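Local structure of beta-n-acetylhexosaminidase (Streptococcus pneumoniae, 4AZI) at residues A[6-11]-A[355-359]; A[31-35]-A[106-110]. The protein removes terminal beta-linked N-acetylglucosamine from the non-reducing ends of glycans, as a family 20 glycoside hydrolase catalytic module of pneumococcal StrH. The protein carries 2 engineered substitutions. All coordinates share one frame; numbering follows the deposited sequence.

Contact 1: A[6-11]-A[355-359]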
# COMPACT_ATOMS: atom_id res chain seq x y z
N LYS A 6 -8.35 -19.63 2.94
CA LYS A 6 -9.06 -18.35 2.93
C LYS A 6 -8.53 -17.38 3.98
O LYS A 6 -8.26 -16.22 3.68
CB LYS A 6 -10.57 -18.56 3.09
CG LYS A 6 -11.22 -19.19 1.87
CD LYS A 6 -12.74 -19.27 2.00
CE LYS A 6 -13.35 -19.86 0.74
NZ LYS A 6 -14.84 -19.93 0.81
N LEU A 7 -8.38 -17.87 5.21
CA LEU A 7 -7.92 -17.03 6.31
C LEU A 7 -6.46 -16.64 6.16
O LEU A 7 -6.02 -15.63 6.74
CB LEU A 7 -8.14 -17.72 7.67
CG LEU A 7 -9.56 -17.68 8.25
CD1 LEU A 7 -9.63 -18.56 9.48
CD2 LEU A 7 -10.00 -16.26 8.59
N ALA A 8 -5.71 -17.42 5.39
CA ALA A 8 -4.30 -17.13 5.16
C ALA A 8 -4.08 -16.09 4.06
O ALA A 8 -2.98 -15.55 3.93
CB ALA A 8 -3.52 -18.41 4.86
N LYS A 9 -5.11 -15.80 3.27
CA LYS A 9 -5.01 -14.73 2.27
C LYS A 9 -4.87 -13.36 2.94
O LYS A 9 -5.38 -13.15 4.06
CB LYS A 9 -6.20 -14.74 1.33
CG LYS A 9 -6.13 -15.85 0.29
CD LYS A 9 -6.94 -15.52 -0.95
CE LYS A 9 -6.51 -16.41 -2.11
NZ LYS A 9 -7.15 -16.00 -3.38
N ASN A 10 -4.17 -12.45 2.27
CA ASN A 10 -4.05 -11.07 2.75
C ASN A 10 -5.36 -10.30 2.60
O ASN A 10 -5.99 -10.37 1.55
CB ASN A 10 -2.94 -10.33 1.99
CG ASN A 10 -1.56 -10.82 2.34
OD1 ASN A 10 -1.01 -11.69 1.67
ND2 ASN A 10 -0.97 -10.26 3.41
N LYS A 11 -5.77 -9.60 3.66
CA LYS A 11 -6.90 -8.66 3.59
C LYS A 11 -6.37 -7.28 3.96
O LYS A 11 -5.99 -7.03 5.11
CB LYS A 11 -8.05 -9.05 4.52
CG LYS A 11 -8.92 -10.20 4.02
CD LYS A 11 -8.30 -11.58 4.24
CE LYS A 11 -7.83 -11.76 5.67
NZ LYS A 11 -7.48 -13.18 5.95
N ASP A 355 -15.95 -15.35 5.26
CA ASP A 355 -15.06 -16.51 5.17
C ASP A 355 -13.58 -16.14 5.11
O ASP A 355 -12.72 -16.92 5.52
CB ASP A 355 -15.42 -17.38 3.95
CG ASP A 355 -15.90 -16.55 2.76
OD1 ASP A 355 -16.51 -15.48 2.96
OD2 ASP A 355 -15.69 -17.00 1.61
N TYR A 356 -13.28 -14.95 4.58
CA TYR A 356 -11.90 -14.51 4.42
C TYR A 356 -11.36 -13.71 5.59
O TYR A 356 -10.17 -13.74 5.87
CB TYR A 356 -11.75 -13.71 3.12
CG TYR A 356 -11.83 -14.58 1.88
CD1 TYR A 356 -10.71 -15.25 1.40
CD2 TYR A 356 -13.04 -14.74 1.20
CE1 TYR A 356 -10.78 -16.05 0.28
CE2 TYR A 356 -13.12 -15.54 0.08
CZ TYR A 356 -11.99 -16.18 -0.38
OH TYR A 356 -12.09 -16.97 -1.49
N PHE A 357 -12.25 -12.99 6.27
CA PHE A 357 -11.86 -12.12 7.37
C PHE A 357 -11.91 -12.81 8.72
O PHE A 357 -12.82 -13.61 8.99
CB PHE A 357 -12.74 -10.87 7.37
CG PHE A 357 -12.43 -9.92 6.25
CD1 PHE A 357 -12.81 -10.21 4.94
CD2 PHE A 357 -11.71 -8.75 6.49
CE1 PHE A 357 -12.51 -9.34 3.90
CE2 PHE A 357 -11.41 -7.87 5.45
CZ PHE A 357 -11.81 -8.17 4.16
N ARG A 358 -10.95 -12.49 9.58
CA ARG A 358 -10.90 -13.03 10.94
C ARG A 358 -12.05 -12.50 11.79
O ARG A 358 -12.57 -11.40 11.54
CB ARG A 358 -9.58 -12.67 11.63
CG ARG A 358 -8.37 -13.46 11.15
CD ARG A 358 -7.15 -13.13 12.01
NE ARG A 358 -7.06 -14.00 13.18
CZ ARG A 358 -6.25 -13.80 14.23
NH1 ARG A 358 -5.44 -12.74 14.27
NH2 ARG A 358 -6.25 -14.67 15.24
N ALA A 359 -12.43 -13.30 12.78
CA ALA A 359 -13.26 -12.82 13.89
C ALA A 359 -12.50 -11.72 14.65
O ALA A 359 -11.30 -11.52 14.43
CB ALA A 359 -13.61 -13.97 14.81
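D355 meets K6 in a salt bridge, K6 NZ to D355 OD2 at 3.2 Å, made on the anti lone pair of that oxygen. The lysine gets there fully stretched: beyond CG, which stands beside the backbone N (chi1 -70°), its chain runs straight out. On the way it lies obliquely across the Y356 ring: K6 CG makes an off-centre CH-pi contact with it, 3.5 Å from Y356 CE1, and CD stands over the same ring near its rim. K9 runs alongside this tyrosine and touches it with CD, while its ammonium goes on to T321 and N307.

The carbonyl of Y356 takes a second lysine. K11 NZ donates to Y356 O at 2.7 Å, nearly straight in line with the C=O bond, and also to K9 O at 2.8 Å, so a buried ammonium is gripped by two backbone oxygens, one from each segment. K11 folds back to reach them through bends at chi2 (79°) and chi3 (51°). Before these bends, its CG sits over the centre of the F357 ring, 3.6 Å from the centroid, in a CH-pi contact. L7 CD2 rests on the backbone from Y356 to R358 and reaches R358 CG at 4.1 Å.

F306 stacks on Y356, and Y39 meets F357 edge-to-face. The 355-359 loop, between helices 339-352 and 362-368, thus packs against the N-terminal helix 3-8 and the start of strand 10-16, whose N10 pairs through its backbone with the last barrel strand, 321-329.

Contact 2: A[31-35]-A[106-110]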
# COMPACT_ATOMS: atom_id res chain seq x y z
N VAL A 31 -5.76 0.91 12.14
CA VAL A 31 -5.22 -0.38 12.59
C VAL A 31 -6.23 -1.12 13.48
O VAL A 31 -6.51 -2.30 13.26
CB VAL A 31 -3.88 -0.20 13.35
CG1 VAL A 31 -3.53 -1.43 14.18
CG2 VAL A 31 -2.75 0.12 12.38
N ASP A 32 -6.77 -0.39 14.46
CA ASP A 32 -7.83 -0.87 15.37
C ASP A 32 -9.04 -1.40 14.63
O ASP A 32 -9.52 -2.51 14.91
CB ASP A 32 -8.31 0.27 16.28
CG ASP A 32 -7.30 0.64 17.34
OD1 ASP A 32 -6.31 -0.10 17.52
OD2 ASP A 32 -7.52 1.67 18.01
N LYS A 33 -9.55 -0.60 13.70
CA LYS A 33 -10.71 -0.97 12.90
C LYS A 33 -10.41 -2.15 12.00
O LYS A 33 -11.26 -3.01 11.82
CB LYS A 33 -11.21 0.21 12.07
CG LYS A 33 -12.62 0.03 11.53
CD LYS A 33 -13.63 -0.04 12.67
CE LYS A 33 -15.04 -0.30 12.15
NZ LYS A 33 -16.01 -0.44 13.28
N ALA A 34 -9.20 -2.20 11.45
CA ALA A 34 -8.78 -3.35 10.63
C ALA A 34 -8.70 -4.62 11.46
O ALA A 34 -9.14 -5.68 11.03
CB ALA A 34 -7.45 -3.06 9.95
N SER A 35 -8.15 -4.50 12.67
CA SER A 35 -8.03 -5.64 13.58
C SER A 35 -9.38 -6.20 14.01
O SER A 35 -9.53 -7.42 14.15
CB SER A 35 -7.21 -5.25 14.82
OG SER A 35 -7.13 -6.36 15.70
N SER A 106 1.19 -5.95 17.52
CA SER A 106 0.52 -6.44 18.73
C SER A 106 -0.92 -6.90 18.46
O SER A 106 -1.50 -7.66 19.24
CB SER A 106 0.54 -5.37 19.84
OG SER A 106 -0.38 -4.32 19.57
N LYS A 107 -1.48 -6.43 17.36
CA LYS A 107 -2.81 -6.84 16.94
C LYS A 107 -2.78 -7.74 15.69
O LYS A 107 -3.80 -7.87 15.00
CB LYS A 107 -3.68 -5.60 16.71
CG LYS A 107 -4.06 -4.89 18.01
CD LYS A 107 -4.59 -3.50 17.74
CE LYS A 107 -4.79 -2.73 19.03
NZ LYS A 107 -5.88 -3.34 19.84
N ASP A 108 -1.62 -8.35 15.43
CA ASP A 108 -1.40 -9.24 14.28
C ASP A 108 -1.78 -8.58 12.94
O ASP A 108 -2.33 -9.21 12.05
CB ASP A 108 -2.13 -10.59 14.47
CG ASP A 108 -1.60 -11.42 15.64
OD1 ASP A 108 -0.38 -11.37 15.92
OD2 ASP A 108 -2.40 -12.13 16.28
N ILE A 109 -1.51 -7.28 12.84
CA ILE A 109 -1.70 -6.51 11.62
C ILE A 109 -0.31 -6.17 11.08
O ILE A 109 0.51 -5.61 11.79
CB ILE A 109 -2.51 -5.20 11.89
CG1 ILE A 109 -3.94 -5.49 12.37
CG2 ILE A 109 -2.52 -4.29 10.67
CD1 ILE A 109 -4.80 -6.32 11.43
N GLY A 110 -0.04 -6.53 9.83
CA GLY A 110 1.18 -6.10 9.19
C GLY A 110 1.07 -4.68 8.65
O GLY A 110 -0.03 -4.19 8.41
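I109 packs against one side of helix 24-37, and this is the buried, apolar part of the contact. Its CD1 lies 3.9 Å from S35 CA and reaches the side chain of A34, while its CG1 approaches S35 CB at 4.1 Å and touches V31. With CG1 beside the backbone N (chi1 -64°) and a further bend at chi2 (-58°), the ethyl arm is turned onto the helix backbone. V42 of strand 41-45 and A104 of helix 94-106 help to enclose V31 and I109.

K107 makes the looser, partly exposed side. S35 OG sits 3.7 Å from K107 CB; from there the lysine chain slants across to D32 and bends at chi4 (-66°). D32 OD1 approaches K107 CE at 3.4 Å, yet the ammonium stays 4.0 Å from that oxygen, too far for a salt bridge. Each polar end has its partner elsewhere: D32 OD1 bonds to Y103 OH, and K107 NZ to N362 OD1.

D108, with positive phi, is the C-prime residue of a Schellman motif closing helix 94-106. The turn leads through I109 into strand 110-117, a helix-to-strand junction of the (beta/alpha)8 TIM barrel, here packed on helix 24-37.

Both contacts lie on the same side of the chain's centre, their centres about 13 Å apart, and contact 2 is nested within the chain span that contact 1 closes. Strand 10-16, at contact 1, leads directly into helix 24-37 of contact 2. Contact 1 is only partly buried and joins the N-terminal part of the chain to a loop 344 residues further on through lysines, using charge, a backbone carbonyl and aromatic faces. Contact 2 is buried and joins helix 24-37 to the turn before strand 110-117, largely through aliphatic packing. The two touch where R358 NH1 comes within 3.7 Å of D108 OD2, a weak, long ion pair; R358 NH2 is hydrogen-bonded to Y395 O.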